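Local coordinates for beta-N-acetylglucosaminidase-like protein Glycoside hydrolase family 20 (Flavobacterium johnsoniae, PDB 6YHH) that probably removes terminal N-acetylglucosamine residues from chitin-derived oligosaccharides as a family 20 beta-N-acetylhexosaminidase, at residues A[158-163]-A[206-211]. Numbering follows the deposited sequence.
Sequences QPVDVV and LYYTQE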
loop_
_atom_site.group_PDB
_atom_site.type_symbol
_atom_site.label_atom_id
_atom_site.label_comp_id
_atom_site.label_asym_id
_atom_site.label_seq_id
_atom_site.Cartn_x
_atom_site.Cartn_y
_atom_site.Cartn_z
ATOM N N GLN A 158 1.015 -13.165 -1.340
ATOM C CA GLN A 158 0.311 -11.904 -1.133
ATOM C C GLN A 158 0.288 -11.600 0.375
ATOM O O GLN A 158 -0.426 -12.265 1.152
ATOM C CB GLN A 158 -1.083 -11.954 -1.663
ATOM C CG GLN A 158 -1.191 -12.433 -3.106
ATOM C CD GLN A 158 -0.550 -11.459 -4.079
ATOM O OE1 GLN A 158 -0.582 -10.278 -3.900
ATOM N NE2 GLN A 158 0.058 -12.019 -5.096
ATOM N N PRO A 159 1.044 -10.592 0.785
ATOM C CA PRO A 159 1.162 -10.303 2.232
ATOM C C PRO A 159 -0.195 -9.915 2.890
ATOM O O PRO A 159 -1.194 -9.617 2.234
ATOM C CB PRO A 159 2.124 -9.117 2.273
ATOM C CG PRO A 159 3.007 -9.358 1.136
ATOM C CD PRO A 159 1.975 -9.736 0.042
ATOM N N VAL A 160 -0.144 -9.931 4.231
ATOM C CA VAL A 160 -1.307 -9.617 5.043
ATOM C C VAL A 160 -2.003 -8.381 4.566
ATOM O O VAL A 160 -3.264 -8.356 4.514
ATOM C CB VAL A 160 -0.899 -9.514 6.516
ATOM C CG1 VAL A 160 -1.981 -8.841 7.323
ATOM C CG2 VAL A 160 -0.502 -10.868 7.047
ATOM N N ASP A 161 -1.269 -7.303 4.214
ATOM C CA ASP A 161 -1.946 -6.067 3.801
ATOM C C ASP A 161 -2.823 -6.238 2.550
ATOM O O ASP A 161 -3.873 -5.600 2.407
ATOM C CB ASP A 161 -0.983 -4.878 3.620
ATOM C CG ASP A 161 0.086 -5.121 2.565
ATOM O OD1 ASP A 161 0.796 -6.058 2.664
ATOM O OD2 ASP A 161 0.205 -4.276 1.679
ATOM N N VAL A 162 -2.339 -7.057 1.613
ATOM C CA VAL A 162 -3.109 -7.305 0.395
ATOM C C VAL A 162 -4.391 -8.026 0.736
ATOM O O VAL A 162 -5.487 -7.672 0.238
ATOM C CB VAL A 162 -2.330 -8.192 -0.587
ATOM C CG1 VAL A 162 -3.159 -8.485 -1.828
ATOM C CG2 VAL A 162 -1.002 -7.504 -1.038
ATOM N N VAL A 163 -4.308 -9.023 1.615
ATOM C CA VAL A 163 -5.470 -9.835 1.979
ATOM C C VAL A 163 -6.499 -8.936 2.679
ATOM O O VAL A 163 -7.705 -8.961 2.336
ATOM C CB VAL A 163 -5.030 -10.993 2.900
ATOM C CG1 VAL A 163 -6.253 -11.731 3.444
ATOM C CG2 VAL A 163 -4.094 -11.938 2.164
ATOM N N LEU A 206 8.191 -17.208 2.888
ATOM C CA LEU A 206 7.002 -16.377 2.566
ATOM C C LEU A 206 5.777 -17.213 2.965
ATOM O O LEU A 206 5.496 -18.251 2.344
ATOM C CB LEU A 206 7.004 -16.088 1.073
ATOM C CG LEU A 206 8.124 -15.243 0.541
ATOM C CD1 LEU A 206 8.068 -15.157 -0.965
ATOM C CD2 LEU A 206 8.094 -13.873 1.170
ATOM N N TYR A 207 5.081 -16.805 4.046
ATOM C CA TYR A 207 3.984 -17.551 4.594
ATOM C C TYR A 207 3.221 -16.714 5.602
ATOM O O TYR A 207 3.728 -15.700 6.078
ATOM C CB TYR A 207 4.422 -18.923 5.249
ATOM C CG TYR A 207 5.362 -18.731 6.438
ATOM C CD1 TYR A 207 6.744 -18.580 6.223
ATOM C CD2 TYR A 207 4.902 -18.711 7.708
ATOM C CE1 TYR A 207 7.610 -18.354 7.278
ATOM C CE2 TYR A 207 5.776 -18.497 8.781
ATOM C CZ TYR A 207 7.100 -18.351 8.558
ATOM O OH TYR A 207 7.952 -18.186 9.622
ATOM N N TYR A 208 2.006 -17.154 5.865
ATOM C CA TYR A 208 1.187 -16.546 6.910
ATOM C C TYR A 208 1.386 -17.302 8.221
ATOM O O TYR A 208 1.351 -18.546 8.247
ATOM C CB TYR A 208 -0.247 -16.623 6.611
ATOM C CG TYR A 208 -0.594 -16.056 5.226
ATOM C CD1 TYR A 208 -0.627 -14.695 5.012
ATOM C CD2 TYR A 208 -0.917 -16.904 4.176
ATOM C CE1 TYR A 208 -0.915 -14.202 3.726
ATOM C CE2 TYR A 208 -1.263 -16.407 2.925
ATOM C CZ TYR A 208 -1.297 -15.059 2.743
ATOM O OH TYR A 208 -1.637 -14.592 1.460
ATOM N N THR A 209 1.641 -16.552 9.289
ATOM C CA THR A 209 1.703 -17.216 10.596
ATOM C C THR A 209 0.321 -17.665 11.012
ATOM O O THR A 209 -0.687 -17.181 10.551
ATOM C CB THR A 209 2.318 -16.338 11.699
ATOM O OG1 THR A 209 1.388 -15.287 12.064
ATOM C CG2 THR A 209 3.602 -15.756 11.305
ATOM N N GLN A 210 0.260 -18.566 11.992
ATOM C CA GLN A 210 -1.055 -19.023 12.552
ATOM C C GLN A 210 -1.830 -17.849 13.150
ATOM O O GLN A 210 -3.017 -17.739 12.988
ATOM C CB GLN A 210 -0.880 -20.187 13.558
ATOM C CG GLN A 210 -0.181 -21.360 12.889
ATOM C CD GLN A 210 -0.247 -22.635 13.689
ATOM O OE1 GLN A 210 -0.649 -22.627 14.853
ATOM N NE2 GLN A 210 0.065 -23.748 13.043
ATOM N N GLU A 211 -1.105 -16.941 13.852
ATOM C CA GLU A 211 -1.742 -15.832 14.486
ATOM C C GLU A 211 -2.271 -14.883 13.362
ATOM O O GLU A 211 -3.376 -14.365 13.512
ATOM C CB GLU A 211 -0.809 -15.055 15.379
ATOM C CG GLU A 211 -1.415 -13.749 15.890
ATOM C CD GLU A 211 -0.326 -12.865 16.573
ATOM O OE1 GLU A 211 0.269 -12.006 15.820
ATOM O OE2 GLU A 211 -0.153 -13.117 17.792
#
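Y208 reaches across from the loop before helix 210-222 and donates a hydrogen bond from its phenol OH to the backbone carbonyl of Q158, OH to O 2.6 Å. The hydroxyl lies in the carbonyl plane and meets a lone pair, at a C=O...O angle of 144°. CE1 and CZ follow it in, so the acceptor oxygen sits at the ring's edge, with CE1 of Y208 3.3 Å from O of Q158. Along this same edge comes V160, whose CG2 is 4.3 Å from CD1 of Y208. V163, one helical turn on, approaches obliquely: its CG2 is 3.7 Å from OH of Y208 and 4.2 Å from CE1. With CG1 anti to the backbone N (chi1 172°), V163 turns its other branch, CG2, to the phenol. Y208 keeps CG beside its own backbone N (chi1 -53°), which carries the ring over to the neighbouring helix start while its main chain pairs with R189 and E191.

P159 occupies the N-cap position of helix 160-172, and its carbonyl accepts the N-H of V163, N to O 3.2 Å. The tyrosine holds the carbonyl of the residue just before that N-cap, while the two valines belong to the helix's first turn. The side-chain NE2 of Q158 hydrogen-bonds to the backbone carbonyl of H156. The rings of F157 and W180 meet Y208, and L182 of strand 177-184 also touches it, enclosing the phenol in the core. T209, the N-cap of helix 210-222, also faces the dimer partner: its OG1 hydrogen-bonds to OE1 of E211 of the second subunit, and E211 OE1 returns the bond to T209 OG1 of that subunit. The contact joins the start of helix 160-172 to the loop that leads into helix 210-222, within the TIM-barrel catalytic domain of a family 20 glycoside hydrolase.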